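PDB 4JZA: uncharacterized protein from Legionella longbeachae NSW150, which probably removes the phosphate from phosphoinositide lipids such as phosphatidylinositol 3-phosphate, and may thereby act on lipid metabolism during infection of the host. Local coordinates for residues T70-E83 with K675-G687. Residues are numbered along the deposited sequence; the frame is centred on the assembly and turned at random.
Sequences TPLTKQTLKAYVDE and KKLLCRLVARQLG
Leu681 meets Leu72, Leu77 and Tyr80 at the centre of a mainly apolar helix-helix contact that joins the N-terminal part of the chain to its C-terminal helical bundle. The short axes of helices 74-83 and 676-687 cross at 110° with a closest approach of 10.1 Å, and the loop before the first helix extends the contact along the second. The two methyls of Leu681 divide the work: CD1 lies 3.6 Å from Leu72 CD1 and also touches Leu77 CD2, whereas CD2 reaches Tyr80 CG at 3.6 Å, obliquely to the ring. With chi1 at 174° the phenol swings away from the Tyr80 backbone N and across Leu681 toward Leu677, whose CD1 sits 3.8 Å from Tyr80 OH. Leu112 of helix 95-116 touches both Tyr80 and Leu681, adding a third helix to this core. On the loop side, Leu72 CD2 packs on Val682 CG2 at 3.9 Å, and the Pro71 ring, crossing Val682 at about a right angle, brings CG near the same methyl.

Two polar regions adjoin the leucines. Gln685 extends its chain to the start of helix 74-83, where its amide lies among Pro71 O, Thr73 N and Thr76 OG1. That helix start is capped by Thr73 OG1, which accepts from Thr76 N at 2.9 Å. At the other, more exposed region, Arg684 NH2 lies at the Tyr80 ring edge, near its plane, and 3.6 Å from Glu83 OE1. This oxygen stands well out of the guanidinium plane, so the salt bridge is one of charge alone; a water links Arg684 NE to Glu83 OE2, accepting from NE at 2.8 Å. The chemistry thus implies apolar packing joined by the Gln685 amide at the helix start and a water-supplemented ion pair.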
loop_
_atom_site.group_PDB
_atom_site.type_symbol
_atom_site.label_atom_id
_atom_site.label_comp_id
_atom_site.label_asym_id
_atom_site.label_seq_id
_atom_site.Cartn_x
_atom_site.Cartn_y
_atom_site.Cartn_z
ATOM N N THR A 70 24.093 1.124 12.183
ATOM C CA THR A 70 24.881 0.181 11.389
ATOM C C THR A 70 26.032 0.924 10.773
ATOM O O THR A 70 25.855 2.066 10.376
ATOM C CB THR A 70 23.996 -0.388 10.257
ATOM O OG1 THR A 70 23.177 -1.419 10.792
ATOM C CG2 THR A 70 24.744 -1.013 9.178
ATOM N N PRO A 71 27.209 0.275 10.659
ATOM C CA PRO A 71 28.333 0.857 9.937
ATOM C C PRO A 71 28.250 0.718 8.406
ATOM O O PRO A 71 29.247 0.898 7.714
ATOM C CB PRO A 71 29.513 0.027 10.451
ATOM C CG PRO A 71 28.930 -1.346 10.554
ATOM C CD PRO A 71 27.533 -1.101 11.103
ATOM N N LEU A 72 27.097 0.384 7.862
ATOM C CA LEU A 72 27.016 0.076 6.468
ATOM C C LEU A 72 26.622 1.340 5.714
ATOM O O LEU A 72 25.876 2.184 6.224
ATOM C CB LEU A 72 26.010 -1.034 6.253
ATOM C CG LEU A 72 26.270 -2.410 6.871
ATOM C CD1 LEU A 72 25.105 -3.344 6.560
ATOM C CD2 LEU A 72 27.543 -3.025 6.318
ATOM N N THR A 73 27.125 1.467 4.493
ATOM C CA THR A 73 26.891 2.641 3.668
ATOM C C THR A 73 25.733 2.337 2.732
ATOM O O THR A 73 25.430 1.157 2.391
ATOM C CB THR A 73 28.104 2.950 2.769
ATOM O OG1 THR A 73 28.351 1.846 1.872
ATOM C CG2 THR A 73 29.357 3.159 3.607
ATOM N N LYS A 74 25.108 3.414 2.279
ATOM C CA LYS A 74 24.141 3.343 1.228
ATOM C C LYS A 74 24.701 2.560 0.043
ATOM O O LYS A 74 24.038 1.705 -0.538
ATOM C CB LYS A 74 23.747 4.740 0.794
ATOM C CG LYS A 74 22.934 5.494 1.839
ATOM C CD LYS A 74 22.427 6.807 1.265
ATOM C CE LYS A 74 22.129 7.812 2.370
ATOM N NZ LYS A 74 20.995 8.705 1.998
ATOM N N GLN A 75 25.933 2.826 -0.308
ATOM C CA GLN A 75 26.446 2.162 -1.460
ATOM C C GLN A 75 26.520 0.618 -1.241
ATOM O O GLN A 75 26.154 -0.178 -2.109
ATOM C CB GLN A 75 27.732 2.853 -1.838
ATOM C CG GLN A 75 28.695 2.060 -2.661
ATOM C CD GLN A 75 30.137 2.526 -2.426
ATOM O OE1 GLN A 75 30.464 3.254 -1.446
ATOM N NE2 GLN A 75 31.021 2.084 -3.317
ATOM N N THR A 76 26.918 0.171 -0.061
ATOM C CA THR A 76 26.921 -1.255 0.190
ATOM C C THR A 76 25.501 -1.845 0.115
ATOM O O THR A 76 25.335 -2.909 -0.475
ATOM C CB THR A 76 27.532 -1.596 1.543
ATOM O OG1 THR A 76 28.940 -1.280 1.559
ATOM C CG2 THR A 76 27.350 -3.079 1.830
ATOM N N LEU A 77 24.496 -1.180 0.701
ATOM C CA LEU A 77 23.123 -1.676 0.621
ATOM C C LEU A 77 22.599 -1.806 -0.784
ATOM O O LEU A 77 22.052 -2.838 -1.193
ATOM C CB LEU A 77 22.181 -0.761 1.367
ATOM C CG LEU A 77 22.526 -0.669 2.862
ATOM C CD1 LEU A 77 21.410 -0.078 3.703
ATOM C CD2 LEU A 77 22.901 -2.020 3.435
ATOM N N LYS A 78 22.778 -0.766 -1.561
ATOM C CA LYS A 78 22.307 -0.774 -2.924
ATOM C C LYS A 78 23.022 -1.835 -3.730
ATOM O O LYS A 78 22.442 -2.464 -4.582
ATOM C CB LYS A 78 22.525 0.588 -3.563
ATOM C CG LYS A 78 21.588 1.662 -3.077
ATOM C CD LYS A 78 22.056 3.012 -3.589
ATOM C CE LYS A 78 20.961 4.031 -3.339
ATOM N NZ LYS A 78 21.307 5.431 -3.709
ATOM N N ALA A 79 24.299 -2.022 -3.518
ATOM C CA ALA A 79 24.956 -3.077 -4.272
ATOM C C ALA A 79 24.333 -4.437 -3.883
ATOM O O ALA A 79 24.098 -5.271 -4.768
ATOM C CB ALA A 79 26.467 -3.061 -4.070
ATOM N N TYR A 80 24.034 -4.644 -2.599
ATOM C CA TYR A 80 23.467 -5.934 -2.143
ATOM C C TYR A 80 22.097 -6.184 -2.746
ATOM O O TYR A 80 21.783 -7.238 -3.254
ATOM C CB TYR A 80 23.376 -6.005 -0.603
ATOM C CG TYR A 80 22.665 -7.234 -0.076
ATOM C CD1 TYR A 80 23.226 -8.488 -0.195
ATOM C CD2 TYR A 80 21.431 -7.128 0.558
ATOM C CE1 TYR A 80 22.580 -9.610 0.286
ATOM C CE2 TYR A 80 20.771 -8.243 1.049
ATOM C CZ TYR A 80 21.347 -9.488 0.901
ATOM O OH TYR A 80 20.695 -10.627 1.357
ATOM N N VAL A 81 21.291 -5.172 -2.722
ATOM C CA VAL A 81 19.994 -5.230 -3.350
ATOM C C VAL A 81 20.035 -5.434 -4.824
ATOM O O VAL A 81 19.244 -6.186 -5.337
ATOM C CB VAL A 81 19.257 -3.976 -2.982
ATOM C CG1 VAL A 81 18.122 -3.724 -3.908
ATOM C CG2 VAL A 81 18.780 -4.207 -1.578
ATOM N N ASP A 82 20.970 -4.795 -5.503
ATOM C CA ASP A 82 21.230 -5.095 -6.902
ATOM C C ASP A 82 21.628 -6.535 -7.161
ATOM O O ASP A 82 21.221 -7.099 -8.201
ATOM C CB ASP A 82 22.288 -4.162 -7.495
ATOM C CG ASP A 82 21.791 -2.710 -7.649
ATOM O OD1 ASP A 82 20.602 -2.411 -7.508
ATOM O OD2 ASP A 82 22.576 -1.832 -7.940
ATOM N N GLU A 83 22.391 -7.156 -6.260
ATOM C CA GLU A 83 22.781 -8.538 -6.505
ATOM C C GLU A 83 21.586 -9.431 -6.296
ATOM O O GLU A 83 21.427 -10.396 -7.050
ATOM C CB GLU A 83 23.978 -9.010 -5.671
ATOM C CG GLU A 83 25.319 -8.551 -6.251
ATOM C CD GLU A 83 26.549 -9.078 -5.476
ATOM O OE1 GLU A 83 26.638 -10.335 -5.354
ATOM O OE2 GLU A 83 27.414 -8.251 -5.006
ATOM N N LYS A 675 22.976 -12.649 13.585
ATOM C CA LYS A 675 23.710 -11.534 13.026
ATOM C C LYS A 675 24.257 -11.800 11.642
ATOM O O LYS A 675 25.108 -11.091 11.161
ATOM C CB LYS A 675 24.839 -11.224 13.956
ATOM C CG LYS A 675 24.387 -10.649 15.277
ATOM C CD LYS A 675 24.147 -9.149 15.212
ATOM C CE LYS A 675 24.351 -8.541 16.608
ATOM N NZ LYS A 675 24.096 -7.068 16.694
ATOM N N LYS A 676 23.765 -12.822 10.985
ATOM C CA LYS A 676 24.451 -13.337 9.827
ATOM C C LYS A 676 24.526 -12.342 8.681
ATOM O O LYS A 676 25.494 -12.352 7.920
ATOM C CB LYS A 676 23.775 -14.626 9.377
ATOM C CG LYS A 676 24.270 -15.178 8.034
ATOM C CD LYS A 676 24.176 -16.705 7.956
ATOM C CE LYS A 676 24.966 -17.261 6.779
ATOM N NZ LYS A 676 24.719 -18.725 6.696
ATOM N N LEU A 677 23.498 -11.518 8.545
ATOM C CA LEU A 677 23.357 -10.602 7.419
ATOM C C LEU A 677 24.309 -9.418 7.572
ATOM O O LEU A 677 25.004 -9.027 6.613
ATOM C CB LEU A 677 21.880 -10.112 7.283
ATOM C CG LEU A 677 21.591 -9.014 6.233
ATOM C CD1 LEU A 677 21.789 -9.472 4.778
ATOM C CD2 LEU A 677 20.213 -8.423 6.427
ATOM N N LEU A 678 24.312 -8.850 8.778
ATOM C CA LEU A 678 25.225 -7.777 9.168
ATOM C C LEU A 678 26.675 -8.159 8.922
ATOM O O LEU A 678 27.421 -7.358 8.415
ATOM C CB LEU A 678 25.037 -7.441 10.640
ATOM C CG LEU A 678 25.978 -6.361 11.187
ATOM C CD1 LEU A 678 25.755 -5.017 10.577
ATOM C CD2 LEU A 678 25.860 -6.210 12.677
ATOM N N CYS A 679 27.051 -9.381 9.289
ATOM C CA CYS A 679 28.372 -9.889 9.042
ATOM C C CYS A 679 28.632 -10.070 7.543
ATOM O O CYS A 679 29.706 -9.763 7.069
ATOM C CB CYS A 679 28.597 -11.228 9.734
ATOM S SG CYS A 679 28.516 -11.202 11.553
ATOM N N ARG A 680 27.673 -10.608 6.814
ATOM C CA ARG A 680 27.828 -10.837 5.373
ATOM C C ARG A 680 28.132 -9.528 4.657
ATOM O O ARG A 680 29.038 -9.486 3.811
ATOM C CB ARG A 680 26.570 -11.445 4.791
ATOM C CG ARG A 680 26.501 -11.350 3.276
ATOM C CD ARG A 680 25.438 -12.242 2.709
ATOM N NE ARG A 680 25.878 -13.625 2.817
ATOM C CZ ARG A 680 25.071 -14.639 3.101
ATOM N NH1 ARG A 680 23.777 -14.432 3.366
ATOM N NH2 ARG A 680 25.573 -15.859 3.180
ATOM N N LEU A 681 27.395 -8.485 5.042
ATOM C CA LEU A 681 27.497 -7.181 4.434
ATOM C C LEU A 681 28.703 -6.413 4.926
ATOM O O LEU A 681 29.276 -5.622 4.176
ATOM C CB LEU A 681 26.228 -6.353 4.733
ATOM C CG LEU A 681 24.906 -6.771 4.058
ATOM C CD1 LEU A 681 23.760 -5.803 4.368
ATOM C CD2 LEU A 681 25.087 -6.906 2.553
ATOM N N VAL A 682 29.090 -6.605 6.198
ATOM C CA VAL A 682 30.307 -5.983 6.701
ATOM C C VAL A 682 31.477 -6.546 5.932
ATOM O O VAL A 682 32.344 -5.815 5.514
ATOM C CB VAL A 682 30.431 -6.136 8.191
ATOM C CG1 VAL A 682 31.857 -5.938 8.673
ATOM C CG2 VAL A 682 29.526 -5.137 8.869
ATOM N N ALA A 683 31.490 -7.835 5.659
ATOM C CA ALA A 683 32.612 -8.380 4.926
ATOM C C ALA A 683 32.637 -7.861 3.501
ATOM O O ALA A 683 33.699 -7.732 2.920
ATOM C CB ALA A 683 32.595 -9.885 4.935
ATOM N N ARG A 684 31.476 -7.628 2.924
ATOM C CA ARG A 684 31.421 -7.184 1.540
ATOM C C ARG A 684 31.857 -5.720 1.465
ATOM O O ARG A 684 32.619 -5.346 0.579
ATOM C CB ARG A 684 30.042 -7.451 0.897
ATOM C CG ARG A 684 30.071 -8.656 -0.043
ATOM C CD ARG A 684 29.015 -9.717 0.246
ATOM N NE ARG A 684 27.898 -9.580 -0.678
ATOM C CZ ARG A 684 27.019 -10.536 -0.947
ATOM N NH1 ARG A 684 27.082 -11.729 -0.355
ATOM N NH2 ARG A 684 26.058 -10.281 -1.814
ATOM N N GLN A 685 31.434 -4.917 2.426
ATOM C CA GLN A 685 31.950 -3.562 2.528
ATOM C C GLN A 685 33.487 -3.481 2.768
ATOM O O GLN A 685 34.139 -2.627 2.203
ATOM C CB GLN A 685 31.206 -2.788 3.605
ATOM C CG GLN A 685 31.553 -1.338 3.657
ATOM C CD GLN A 685 30.570 -0.544 4.487
ATOM O OE1 GLN A 685 30.943 0.202 5.295
ATOM N NE2 GLN A 685 29.375 -0.789 4.394
ATOM N N LEU A 686 34.063 -4.381 3.560
ATOM C CA LEU A 686 35.521 -4.458 3.667
ATOM C C LEU A 686 36.185 -4.696 2.304
ATOM O O LEU A 686 37.198 -4.091 1.965
ATOM C CB LEU A 686 35.920 -5.559 4.651
ATOM C CG LEU A 686 35.767 -5.053 6.083
ATOM C CD1 LEU A 686 35.669 -6.167 7.110
ATOM C CD2 LEU A 686 36.897 -4.106 6.463
ATOM N N GLY A 687 35.618 -5.596 1.521
ATOM C CA GLY A 687 36.137 -5.895 0.189
ATOM C C GLY A 687 37.341 -6.795 0.257
ATOM O O GLY A 687 37.909 -7.023 1.330
HETATM O O HOH W 1 27.159 -7.423 -2.315
#